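Local coordinates for protein alpha-L-rhamnosidase (Aspergillus terreus, PDB 6GSZ) that probably hydrolyses terminal non-reducing alpha-L-rhamnose residues from alpha-L-rhamnosides, as a calcium-binding glycosidase, at residues V115-D120 and S249-S254; H129-F134 and G256-S261; A159-Q164 and D191-G196; Q350-V355 and D377-S382. All blocks are in the same frame, centred on the assembly; numbering follows the deposited sequence. Where two conformers were deposited one is given.

Contact 1: V115-D120 and S249-S254; sequences VVIASD and SSWKSS
I117 meets W251 at the root of the indole: its CD1 comes in obliquely, 3.8 Å from W251 CB and equally near W251 CG. The two side chains cross at about a right angle. I117 CG1 sits between the backbone N and the carbonyl carbon (chi1 62°), and the chain then runs on extended to the methyl that touches. F134 and L229 also pack on both residues, while the indole NE1 is taken up by P246 O. The segments illustrate how two strands can pack without pairing: 116-119 bonds through its backbone to 291-294, whereas 252-254 is an edge strand of a five-stranded antiparallel sheet in the galactose-binding-like N-terminal region, so the direct contacts between them run mainly through side chains. At S119 the contact turns polar. With OG anti to the backbone N (chi1 -178°), S119 OG donates to S253 OG at 2.7 Å. Both serines are buried, and the bond is one step of a relay in which S119 OG is also bonded to R121 N and S253 OG to G290 O. One residue on, D120 N stands 4.0 Å from S253 OG, and the carboxylate of D120 turns to H292 through OD1.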
loop_
_atom_site.group_PDB
_atom_site.type_symbol
_atom_site.label_atom_id
_atom_site.label_comp_id
_atom_site.label_asym_id
_atom_site.label_seq_id
_atom_site.Cartn_x
_atom_site.Cartn_y
_atom_site.Cartn_z
ATOM N N VAL A 115 -20.163 21.783 -10.751
ATOM C CA VAL A 115 -20.305 20.751 -11.780
ATOM C C VAL A 115 -18.925 20.431 -12.374
ATOM O O VAL A 115 -17.945 21.184 -12.240
ATOM C CB VAL A 115 -21.280 21.167 -12.893
ATOM C CG1 VAL A 115 -22.667 21.432 -12.328
ATOM C CG2 VAL A 115 -20.769 22.344 -13.702
ATOM N N VAL A 116 -18.841 19.259 -12.993
ATOM C CA VAL A 116 -17.617 18.901 -13.689
ATOM C C VAL A 116 -17.504 19.779 -14.938
ATOM O O VAL A 116 -18.461 19.813 -15.721
ATOM C CB VAL A 116 -17.558 17.409 -14.058
ATOM C CG1 VAL A 116 -16.309 17.080 -14.858
ATOM C CG2 VAL A 116 -17.660 16.521 -12.831
ATOM N N ILE A 117 -16.336 20.419 -15.108
ATOM C CA ILE A 117 -16.125 21.211 -16.295
ATOM C C ILE A 117 -14.967 20.653 -17.108
ATOM O O ILE A 117 -14.050 20.020 -16.605
ATOM C CB ILE A 117 -15.908 22.680 -15.955
ATOM C CG1 ILE A 117 -14.658 22.890 -15.105
ATOM C CG2 ILE A 117 -17.174 23.253 -15.337
ATOM C CD1 ILE A 117 -14.322 24.349 -14.880
ATOM N N ALA A 118 -15.021 21.008 -18.400
ATOM C CA ALA A 118 -14.044 20.690 -19.371
ATOM C C ALA A 118 -13.779 21.916 -20.239
ATOM O O ALA A 118 -14.624 22.798 -20.372
ATOM C CB ALA A 118 -14.503 19.534 -20.230
ATOM N N SER A 119 -12.613 21.896 -20.897
ATOM C CA SER A 119 -12.274 22.953 -21.862
ATOM C C SER A 119 -13.132 22.911 -23.128
ATOM O O SER A 119 -13.497 21.854 -23.625
ATOM C CB SER A 119 -10.805 22.833 -22.241
ATOM O OG SER A 119 -10.417 23.851 -23.125
ATOM N N ASP A 120 -13.348 24.108 -23.688
ATOM C CA ASP A 120 -13.870 24.212 -25.031
ATOM C C ASP A 120 -12.862 23.739 -26.080
ATOM O O ASP A 120 -13.239 23.568 -27.242
ATOM C CB ASP A 120 -14.324 25.639 -25.304
ATOM C CG ASP A 120 -15.744 25.965 -24.840
ATOM O OD1 ASP A 120 -16.476 25.048 -24.369
ATOM O OD2 ASP A 120 -16.155 27.128 -25.006
ATOM N N SER A 249 -19.328 26.904 -15.947
ATOM C CA SER A 249 -19.025 27.365 -17.307
ATOM C C SER A 249 -18.512 28.805 -17.323
ATOM O O SER A 249 -18.267 29.381 -18.406
ATOM C CB SER A 249 -20.257 27.284 -18.163
ATOM O OG SER A 249 -21.096 28.405 -17.908
ATOM N N SER A 250 -18.393 29.461 -16.154
ATOM C CA SER A 250 -17.749 30.783 -16.030
ATOM C C SER A 250 -16.209 30.733 -16.018
ATOM O O SER A 250 -15.563 31.784 -16.101
ATOM C CB SER A 250 -18.250 31.598 -14.858
ATOM O OG SER A 250 -17.782 31.041 -13.630
ATOM N N TRP A 251 -15.626 29.537 -15.854
ATOM C CA TRP A 251 -14.188 29.407 -15.847
ATOM C C TRP A 251 -13.647 29.518 -17.272
ATOM O O TRP A 251 -14.378 29.322 -18.234
ATOM C CB TRP A 251 -13.829 28.074 -15.173
ATOM C CG TRP A 251 -14.082 27.946 -13.706
ATOM C CD1 TRP A 251 -15.217 28.266 -13.008
ATOM C CD2 TRP A 251 -13.143 27.425 -12.771
ATOM N NE1 TRP A 251 -15.064 27.940 -11.690
ATOM C CE2 TRP A 251 -13.796 27.451 -11.522
ATOM C CE3 TRP A 251 -11.811 26.985 -12.842
ATOM C CZ2 TRP A 251 -13.174 26.976 -10.369
ATOM C CZ3 TRP A 251 -11.213 26.504 -11.691
ATOM C CH2 TRP A 251 -11.878 26.558 -10.469
ATOM N N LYS A 252 -12.356 29.769 -17.342
ATOM C CA LYS A 252 -11.626 29.763 -18.612
ATOM C C LYS A 252 -10.553 28.690 -18.591
ATOM O O LYS A 252 -10.177 28.182 -17.522
ATOM C CB LYS A 252 -10.983 31.112 -18.896
ATOM C CG LYS A 252 -11.986 32.257 -19.062
ATOM C CD LYS A 252 -11.328 33.481 -19.682
ATOM C CE LYS A 252 -12.164 34.722 -19.662
ATOM N NZ LYS A 252 -11.437 35.746 -20.437
ATOM N N SER A 253 -10.087 28.289 -19.761
ATOM C CA SER A 253 -9.159 27.172 -19.898
ATOM C C SER A 253 -8.120 27.436 -20.986
ATOM O O SER A 253 -8.308 28.241 -21.922
ATOM C CB SER A 253 -9.909 25.880 -20.214
ATOM O OG SER A 253 -10.592 25.991 -21.452
ATOM N N SER A 254 -6.994 26.764 -20.898
ATOM C CA SER A 254 -5.895 26.875 -21.892
ATOM C C SER A 254 -4.951 25.703 -21.709
ATOM O O SER A 254 -4.791 25.202 -20.590
ATOM C CB SER A 254 -5.121 28.144 -21.646
ATOM O OG SER A 254 -4.062 28.297 -22.559
#

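Contact 2: H129-F134 and G256-S261; sequences HRPIQF and GPIISS
I258 O is gripped by two groups, R130 NE at 3.2 Å and a bridging water at 2.7 Å. The same water donates to P131 O and accepts from G256 N, tying together three backbone polar atoms that do not meet directly. R130 reaches the second segment because CG is anti to its backbone N (chi1 -177°) and the chain stays extended to NE. Beyond it, NH2 makes the straighter bond of the pair, to G256 O at 2.8 Å with an N-H...O angle of 170° and the acceptor in the guanidinium plane. The bond from NE is more bent, its acceptor tilted 22° out of that plane. I259 CD1 lies over one face of the flat group, offset toward the rim and 3.6 Å from R130 NH2. Next along, P131 CG presses on I258 CG2 at 3.6 Å, and the carboxamide of Q133 rests on the bare CA of G256, with NE2 3.7 Å from it. Two further waters join H129 O to S261, one through S261 O and the other through S261 N. I259 and S260 both face E268 of strand 266-270, a classic beta bulge within strand 258-262, at the corner where the chain passes from one sheet or face to another.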
loop_
_atom_site.group_PDB
_atom_site.type_symbol
_atom_site.label_atom_id
_atom_site.label_comp_id
_atom_site.label_asym_id
_atom_site.label_seq_id
_atom_site.Cartn_x
_atom_site.Cartn_y
_atom_site.Cartn_z
ATOM N N HIS A 129 -3.746 12.932 -23.902
ATOM C CA HIS A 129 -4.394 14.199 -23.628
ATOM C C HIS A 129 -3.405 15.195 -23.042
ATOM O O HIS A 129 -2.865 15.024 -21.946
ATOM C CB HIS A 129 -5.582 14.018 -22.693
ATOM C CG HIS A 129 -6.618 13.120 -23.256
ATOM N ND1 HIS A 129 -7.265 13.410 -24.443
ATOM C CD2 HIS A 129 -7.057 11.907 -22.893
ATOM C CE1 HIS A 129 -8.106 12.444 -24.742
ATOM N NE2 HIS A 129 -8.015 11.504 -23.768
ATOM N N ARG A 130 -3.217 16.294 -23.746
ATOM C CA ARG A 130 -2.414 17.388 -23.229
ATOM C C ARG A 130 -3.113 17.988 -22.004
ATOM O O ARG A 130 -4.318 18.227 -22.041
ATOM C CB ARG A 130 -2.248 18.453 -24.310
ATOM C CG ARG A 130 -1.351 19.582 -23.830
ATOM C CD ARG A 130 -0.864 20.381 -25.006
ATOM N NE ARG A 130 -0.039 21.510 -24.558
ATOM C CZ ARG A 130 0.336 22.481 -25.390
ATOM N NH1 ARG A 130 0.050 22.378 -26.683
ATOM N NH2 ARG A 130 1.005 23.528 -24.912
ATOM N N PRO A 131 -2.418 18.222 -20.872
ATOM C CA PRO A 131 -3.086 18.778 -19.703
ATOM C C PRO A 131 -3.745 20.124 -19.986
ATOM O O PRO A 131 -3.271 20.905 -20.869
ATOM C CB PRO A 131 -1.942 18.903 -18.693
ATOM C CG PRO A 131 -1.063 17.738 -19.070
ATOM C CD PRO A 131 -1.028 17.814 -20.574
ATOM N N ILE A 132 -4.819 20.407 -19.262
ATOM C CA ILE A 132 -5.583 21.623 -19.391
ATOM C C ILE A 132 -5.485 22.434 -18.104
ATOM O O ILE A 132 -5.633 21.854 -17.005
ATOM C CB ILE A 132 -7.046 21.316 -19.732
ATOM C CG1 ILE A 132 -7.144 20.594 -21.078
ATOM C CG2 ILE A 132 -7.884 22.567 -19.608
ATOM C CD1 ILE A 132 -6.813 21.423 -22.257
ATOM N N GLN A 133 -5.213 23.727 -18.213
ATOM C CA GLN A 133 -5.274 24.688 -17.161
ATOM C C GLN A 133 -6.684 25.262 -17.114
ATOM O O GLN A 133 -7.194 25.697 -18.137
ATOM C CB GLN A 133 -4.239 25.794 -17.355
ATOM C CG GLN A 133 -2.790 25.300 -17.352
ATOM C CD GLN A 133 -1.774 26.354 -17.726
ATOM O OE1 GLN A 133 -0.643 26.317 -17.287
ATOM N NE2 GLN A 133 -2.122 27.270 -18.630
ATOM N N PHE A 134 -7.264 25.347 -15.924
ATOM C CA PHE A 134 -8.557 25.923 -15.671
ATOM C C PHE A 134 -8.377 27.056 -14.675
ATOM O O PHE A 134 -7.625 26.914 -13.722
ATOM C CB PHE A 134 -9.482 24.902 -15.017
ATOM C CG PHE A 134 -9.865 23.728 -15.882
ATOM C CD1 PHE A 134 -11.000 23.768 -16.671
ATOM C CD2 PHE A 134 -9.127 22.551 -15.873
ATOM C CE1 PHE A 134 -11.359 22.699 -17.484
ATOM C CE2 PHE A 134 -9.481 21.472 -16.682
ATOM C CZ PHE A 134 -10.616 21.533 -17.467
ATOM N N GLY A 256 -0.935 24.676 -21.464
ATOM C CA GLY A 256 0.184 25.329 -20.844
ATOM C C GLY A 256 1.496 24.635 -21.184
ATOM O O GLY A 256 1.603 23.983 -22.219
ATOM N N PRO A 257 2.527 24.750 -20.321
ATOM C CA PRO A 257 3.823 24.194 -20.666
ATOM C C PRO A 257 3.879 22.669 -20.758
ATOM O O PRO A 257 4.804 22.126 -21.389
ATOM C CB PRO A 257 4.753 24.727 -19.566
ATOM C CG PRO A 257 3.806 24.936 -18.367
ATOM C CD PRO A 257 2.515 25.412 -19.012
ATOM N N ILE A 258 2.961 21.975 -20.068
ATOM C CA ILE A 258 3.004 20.519 -20.215
ATOM C C ILE A 258 2.420 20.164 -21.581
ATOM O O ILE A 258 1.232 20.376 -21.818
ATOM C CB ILE A 258 2.303 19.771 -19.060
ATOM C CG1 ILE A 258 2.739 20.233 -17.666
ATOM C CG2 ILE A 258 2.526 18.272 -19.245
ATOM C CD1 ILE A 258 1.824 19.779 -16.551
ATOM N N ILE A 259 3.262 19.537 -22.424
ATOM C CA ILE A 259 2.834 19.072 -23.732
ATOM C C ILE A 259 2.117 17.729 -23.618
ATOM O O ILE A 259 1.081 17.496 -24.247
ATOM C CB ILE A 259 4.034 18.976 -24.696
ATOM C CG1 ILE A 259 4.795 20.300 -24.774
ATOM C CG2 ILE A 259 3.582 18.517 -26.066
ATOM C CD1 ILE A 259 3.945 21.498 -25.146
ATOM N N SER A 260 2.715 16.822 -22.818
ATOM C CA SER A 260 2.115 15.531 -22.550
ATOM C C SER A 260 2.596 15.082 -21.175
ATOM O O SER A 260 3.692 15.425 -20.779
ATOM C CB SER A 260 2.433 14.500 -23.608
ATOM O OG SER A 260 3.818 14.309 -23.693
ATOM N N SER A 261 1.762 14.317 -20.485
ATOM C CA SER A 261 2.182 13.735 -19.185
ATOM C C SER A 261 1.397 12.452 -18.944
ATOM O O SER A 261 0.186 12.519 -18.818
ATOM C CB SER A 261 2.000 14.762 -18.073
ATOM O OG SER A 261 2.660 14.335 -16.891
HETATM O O HOH W 1 -2.030 14.349 -19.257
HETATM O O HOH W 2 -0.500 13.614 -22.088
HETATM O O HOH W 3 -0.818 21.873 -20.892
#

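Contact 3: A159-Q164 and D191-G196; sequences ARINDQ and DLLKQG
L192, N162 and Q164 bury more surface here than the other residues, and L192 lies in the middle. Its carbonyl O accepts N162 ND2 at 3.0 Å; the bond is nearly straight (163°), with the acceptor close to the amide plane of N162. The other polar links of that amide hold it in place: ND2 also bonds N198 OD1, while OD1 takes A199 N and a water that is shared with K194 NZ. The aliphatic part of K194 crosses the amide, CE standing 3.7 Å from N162 OD1. Q164 and L192 run antiparallel alongside each other, Q164 CB 3.9 Å from L192 CD2. I161 CG2, anti to its backbone N, also reaches L192 CB at 4.0 Å and L193 CD2 at 4.2 Å. Within the same segment R160 ties to the turn, its guanidinium meeting D163 side-on in a salt bridge, NE to OD1 at 3.0 Å, while NH2 bonds D163 O. I161 and Q164 exchange both backbone hydrogen bonds around N162 and D163, a tight two-residue hairpin closed by a type I' turn, here seated on the loop that leads into strand 196-205 of the galactose-binding-like domain.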
loop_
_atom_site.group_PDB
_atom_site.type_symbol
_atom_site.label_atom_id
_atom_site.label_comp_id
_atom_site.label_asym_id
_atom_site.label_seq_id
_atom_site.Cartn_x
_atom_site.Cartn_y
_atom_site.Cartn_z
ATOM N N ALA A 159 -3.801 22.068 -7.891
ATOM C CA ALA A 159 -4.465 23.341 -7.687
ATOM C C ALA A 159 -3.544 24.365 -7.030
ATOM O O ALA A 159 -2.674 24.040 -6.226
ATOM C CB ALA A 159 -5.713 23.192 -6.851
ATOM N N ARG A 160 -3.738 25.625 -7.440
ATOM C CA ARG A 160 -3.015 26.768 -6.876
ATOM C C ARG A 160 -4.042 27.859 -6.558
ATOM O O ARG A 160 -4.950 28.131 -7.367
ATOM C CB ARG A 160 -1.983 27.329 -7.861
ATOM C CG ARG A 160 -0.993 26.305 -8.402
ATOM C CD ARG A 160 0.123 26.846 -9.273
ATOM N NE ARG A 160 1.096 27.514 -8.414
ATOM C CZ ARG A 160 2.043 26.899 -7.695
ATOM N NH1 ARG A 160 2.170 25.583 -7.746
ATOM N NH2 ARG A 160 2.862 27.613 -6.933
ATOM N N ILE A 161 -3.873 28.547 -5.429
ATOM C CA ILE A 161 -4.693 29.682 -5.102
ATOM C C ILE A 161 -3.753 30.863 -4.888
ATOM O O ILE A 161 -2.832 30.791 -4.059
ATOM C CB ILE A 161 -5.563 29.451 -3.867
ATOM C CG1 ILE A 161 -6.661 28.442 -4.192
ATOM C CG2 ILE A 161 -6.162 30.769 -3.368
ATOM C CD1 ILE A 161 -7.430 27.964 -2.938
ATOM N N ASN A 162 -3.913 31.926 -5.696
ATOM C CA ASN A 162 -2.989 33.068 -5.653
ATOM C C ASN A 162 -1.518 32.615 -5.760
ATOM O O ASN A 162 -0.661 33.063 -4.985
ATOM C CB ASN A 162 -3.260 33.918 -4.414
ATOM C CG ASN A 162 -4.698 34.380 -4.316
ATOM O OD1 ASN A 162 -5.260 34.852 -5.310
ATOM N ND2 ASN A 162 -5.313 34.322 -3.144
ATOM N N ASP A 163 -1.248 31.706 -6.715
ATOM C CA ASP A 163 0.079 31.106 -6.990
ATOM C C ASP A 163 0.703 30.386 -5.787
ATOM O O ASP A 163 1.926 30.248 -5.733
ATOM C CB ASP A 163 1.087 32.115 -7.556
ATOM C CG ASP A 163 2.269 31.433 -8.257
ATOM O OD1 ASP A 163 2.102 30.280 -8.834
ATOM O OD2 ASP A 163 3.351 32.026 -8.224
ATOM N N GLN A 164 -0.111 29.896 -4.866
ATOM C CA GLN A 164 0.365 29.018 -3.802
ATOM C C GLN A 164 -0.241 27.636 -4.036
ATOM O O GLN A 164 -1.480 27.510 -4.152
ATOM C CB GLN A 164 -0.083 29.573 -2.463
ATOM C CG GLN A 164 0.431 30.971 -2.188
ATOM C CD GLN A 164 -0.514 31.736 -1.290
ATOM O OE1 GLN A 164 -1.655 32.110 -1.667
ATOM N NE2 GLN A 164 -0.041 31.967 -0.088
ATOM N N ASP A 191 -5.442 30.253 4.729
ATOM C CA ASP A 191 -4.279 31.127 4.738
ATOM C C ASP A 191 -3.811 31.455 3.308
ATOM O O ASP A 191 -2.902 32.287 3.152
ATOM C CB ASP A 191 -3.172 30.501 5.576
ATOM C CG ASP A 191 -3.446 30.501 7.078
ATOM O OD1 ASP A 191 -4.385 31.238 7.553
ATOM O OD2 ASP A 191 -2.705 29.779 7.773
ATOM N N LEU A 192 -4.392 30.814 2.283
ATOM C CA LEU A 192 -3.996 31.093 0.891
ATOM C C LEU A 192 -4.818 32.243 0.316
ATOM O O LEU A 192 -4.398 32.859 -0.672
ATOM C CB LEU A 192 -4.193 29.838 0.029
ATOM C CG LEU A 192 -3.495 28.573 0.504
ATOM C CD1 LEU A 192 -3.608 27.474 -0.528
ATOM C CD2 LEU A 192 -2.043 28.792 0.831
ATOM N N LEU A 193 -6.004 32.505 0.881
ATOM C CA LEU A 193 -6.833 33.600 0.409
ATOM C C LEU A 193 -6.259 34.942 0.858
ATOM O O LEU A 193 -5.447 35.055 1.802
ATOM C CB LEU A 193 -8.250 33.465 0.940
ATOM C CG LEU A 193 -9.029 32.230 0.520
ATOM C CD1 LEU A 193 -10.399 32.228 1.221
ATOM C CD2 LEU A 193 -9.234 32.248 -0.967
ATOM N N LYS A 194 -6.727 35.980 0.173
ATOM C CA LYS A 194 -6.521 37.332 0.643
ATOM C C LYS A 194 -7.847 38.083 0.548
ATOM O O LYS A 194 -8.842 37.654 -0.071
ATOM C CB LYS A 194 -5.352 37.977 -0.107
ATOM C CG LYS A 194 -5.398 37.820 -1.612
ATOM C CD LYS A 194 -4.151 38.304 -2.349
ATOM C CE LYS A 194 -4.317 38.151 -3.849
ATOM N NZ LYS A 194 -3.174 38.723 -4.600
ATOM N N GLN A 195 -7.886 39.194 1.265
ATOM C CA GLN A 195 -9.032 40.049 1.250
ATOM C C GLN A 195 -9.171 40.658 -0.144
ATOM O O GLN A 195 -8.199 41.106 -0.725
ATOM C CB GLN A 195 -8.803 41.161 2.281
ATOM C CG GLN A 195 -10.084 41.810 2.731
ATOM C CD GLN A 195 -10.940 40.815 3.471
ATOM O OE1 GLN A 195 -10.579 40.346 4.537
ATOM N NE2 GLN A 195 -12.090 40.495 2.911
ATOM N N GLY A 196 -10.389 40.650 -0.670
ATOM C CA GLY A 196 -10.626 41.261 -1.958
ATOM C C GLY A 196 -10.466 40.238 -3.083
ATOM O O GLY A 196 -10.983 39.126 -3.026
HETATM O O HOH W 4 -3.886 36.683 -6.880
#

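Contact 4: Q350-V355 and D377-S382; sequences QTIRFV and DHFTLS
T351 and T380 face each other as a non-hydrogen-bonded pair, and their hydroxyls supply a bond where the backbone makes none between these two residues: OG1 to OG1 is 2.8 Å, with either able to donate. On the same side of the sheet R353 lies alongside H378, pointing the same way. Its CG, anti to the backbone N (chi1 -174°), sits over the imidazole face in a CH-pi contact, 4.0 Å from the ring centroid and 28° off the normal. T351 CG2 approaches the edge of that ring, 3.9 Å from H378 CD2. I352 with F379 and F354 with D377 form the hydrogen-bonded pairs, each with two backbone bonds; beyond them L381 N adds a nearly straight one to Q350 O at 2.9 Å. The opposite side is mostly apolar: I352 CG1 touches L381 CD1 at 4.0 Å, and F354 CE2 comes within 4.4 Å of F379 CB. A second shell sets these groups. R353 NH2 is drawn to D404 in a salt bridge, and the carboxylate of D377 is held by H396 NE2 and E267 N. F354, F379 and L381 rest on strand 339-344 of a second sheet, the face-to-face layering of a beta sandwich, as expected for the concanavalin-like domain of this family.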
loop_
_atom_site.group_PDB
_atom_site.type_symbol
_atom_site.label_atom_id
_atom_site.label_comp_id
_atom_site.label_asym_id
_atom_site.label_seq_id
_atom_site.Cartn_x
_atom_site.Cartn_y
_atom_site.Cartn_z
ATOM N N GLN A 350 16.665 24.442 -25.838
ATOM C CA GLN A 350 17.410 23.197 -25.658
ATOM C C GLN A 350 16.612 22.225 -24.783
ATOM O O GLN A 350 16.121 22.595 -23.701
ATOM C CB GLN A 350 18.770 23.477 -25.027
ATOM C CG GLN A 350 19.604 22.214 -24.853
ATOM C CD GLN A 350 21.058 22.538 -24.724
ATOM O OE1 GLN A 350 21.536 23.468 -25.371
ATOM N NE2 GLN A 350 21.779 21.762 -23.924
ATOM N N THR A 351 16.511 20.976 -25.244
ATOM C CA THR A 351 15.760 19.953 -24.557
ATOM C C THR A 351 16.700 18.958 -23.863
ATOM O O THR A 351 17.610 18.385 -24.480
ATOM C CB THR A 351 14.828 19.220 -25.537
ATOM O OG1 THR A 351 14.019 20.182 -26.211
ATOM C CG2 THR A 351 13.948 18.171 -24.871
ATOM N N ILE A 352 16.416 18.717 -22.577
ATOM C CA ILE A 352 17.034 17.668 -21.801
ATOM C C ILE A 352 16.102 16.449 -21.774
ATOM O O ILE A 352 14.908 16.601 -21.521
ATOM C CB ILE A 352 17.295 18.138 -20.356
ATOM C CG1 ILE A 352 17.778 19.585 -20.264
ATOM C CG2 ILE A 352 18.225 17.167 -19.654
ATOM C CD1 ILE A 352 17.989 20.078 -18.841
ATOM N N ARG A 353 16.684 15.261 -21.970
ATOM C CA ARG A 353 15.945 14.011 -21.922
ATOM C C ARG A 353 16.465 13.163 -20.758
ATOM O O ARG A 353 17.699 13.085 -20.535
ATOM C CB ARG A 353 16.103 13.238 -23.234
ATOM C CG ARG A 353 15.242 11.986 -23.325
ATOM C CD ARG A 353 15.436 11.190 -24.596
ATOM N NE ARG A 353 16.765 10.606 -24.640
ATOM C CZ ARG A 353 17.277 9.982 -25.690
ATOM N NH1 ARG A 353 16.549 9.820 -26.785
ATOM N NH2 ARG A 353 18.505 9.490 -25.624
ATOM N N PHE A 354 15.501 12.547 -20.044
ATOM C CA PHE A 354 15.779 11.695 -18.882
ATOM C C PHE A 354 15.137 10.334 -19.101
ATOM O O PHE A 354 13.913 10.257 -19.185
ATOM C CB PHE A 354 15.211 12.338 -17.621
ATOM C CG PHE A 354 15.681 13.737 -17.325
ATOM C CD1 PHE A 354 16.840 13.967 -16.630
ATOM C CD2 PHE A 354 14.982 14.844 -17.790
ATOM C CE1 PHE A 354 17.271 15.253 -16.359
ATOM C CE2 PHE A 354 15.396 16.126 -17.484
ATOM C CZ PHE A 354 16.550 16.332 -16.797
ATOM N N VAL A 355 15.973 9.294 -19.275
ATOM C CA VAL A 355 15.479 7.947 -19.504
ATOM C C VAL A 355 15.738 7.127 -18.234
ATOM O O VAL A 355 16.913 6.930 -17.860
ATOM C CB VAL A 355 16.147 7.299 -20.739
ATOM C CG1 VAL A 355 15.703 5.866 -20.947
ATOM C CG2 VAL A 355 15.876 8.099 -22.014
ATOM N N ASP A 377 11.262 11.494 -19.667
ATOM C CA ASP A 377 10.808 12.861 -19.538
ATOM C C ASP A 377 11.687 13.771 -20.394
ATOM O O ASP A 377 12.888 13.533 -20.525
ATOM C CB ASP A 377 10.815 13.306 -18.087
ATOM C CG ASP A 377 9.938 12.451 -17.189
ATOM O OD1 ASP A 377 8.897 11.891 -17.692
ATOM O OD2 ASP A 377 10.304 12.346 -16.001
ATOM N N HIS A 378 11.067 14.804 -20.965
ATOM C CA HIS A 378 11.763 15.820 -21.740
ATOM C C HIS A 378 11.469 17.177 -21.124
ATOM O O HIS A 378 10.286 17.495 -20.930
ATOM C CB HIS A 378 11.308 15.840 -23.195
ATOM C CG HIS A 378 11.707 14.653 -24.007
ATOM N ND1 HIS A 378 10.997 13.483 -24.006
ATOM C CD2 HIS A 378 12.727 14.478 -24.874
ATOM C CE1 HIS A 378 11.546 12.632 -24.860
ATOM N NE2 HIS A 378 12.620 13.217 -25.410
ATOM N N PHE A 379 12.518 17.975 -20.902
ATOM C CA PHE A 379 12.342 19.302 -20.371
ATOM C C PHE A 379 13.031 20.283 -21.314
ATOM O O PHE A 379 14.246 20.207 -21.485
ATOM C CB PHE A 379 12.931 19.421 -18.962
ATOM C CG PHE A 379 12.835 20.784 -18.345
ATOM C CD1 PHE A 379 11.682 21.200 -17.698
ATOM C CD2 PHE A 379 13.881 21.680 -18.483
ATOM C CE1 PHE A 379 11.572 22.471 -17.173
ATOM C CE2 PHE A 379 13.788 22.941 -17.939
ATOM C CZ PHE A 379 12.629 23.345 -17.300
ATOM N N THR A 380 12.239 21.183 -21.891
ATOM C CA THR A 380 12.817 22.213 -22.771
ATOM C C THR A 380 13.018 23.494 -21.952
ATOM O O THR A 380 12.058 24.054 -21.344
ATOM C CB THR A 380 11.997 22.462 -24.021
ATOM O OG1 THR A 380 11.906 21.235 -24.741
ATOM C CG2 THR A 380 12.596 23.563 -24.885
ATOM N N LEU A 381 14.278 23.950 -21.945
ATOM C CA LEU A 381 14.746 25.106 -21.173
ATOM C C LEU A 381 14.244 26.411 -21.809
ATOM O O LEU A 381 13.964 26.478 -23.025
ATOM C CB LEU A 381 16.278 25.110 -21.178
ATOM C CG LEU A 381 16.919 23.959 -20.409
ATOM C CD1 LEU A 381 18.207 23.499 -21.076
ATOM C CD2 LEU A 381 17.157 24.362 -18.972
ATOM N N SER A 382 14.161 27.460 -20.993
ATOM C CA SER A 382 13.690 28.776 -21.441
ATOM C C SER A 382 14.832 29.797 -21.558
ATOM O O SER A 382 14.599 30.856 -22.147
ATOM C CB SER A 382 12.656 29.328 -20.508
ATOM O OG SER A 382 13.266 29.689 -19.282
#

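How the contacts relate
Contacts 1 and 2 cross along the chain and touch, their centres 14 Å apart: S254 O and Q133 N probably share a hydrogen bond between neighbouring strands 252-254 and 132-140. Contact 3 is nested inside the loops both close, and strand 156-161 belongs to the same five-stranded sheet; its centre is about 20 Å from that of contact 1. Contact 4 follows in series, about 16 Å from contact 2 between centres. Strand 266-270 joins those two, pairing with 258-262 on one side and 376-380 on the other. Contacts 1 to 3 thus tie together the galactose-binding-like region, contact 4 lies within the concanavalin-like domain, and the shared sheet links the two.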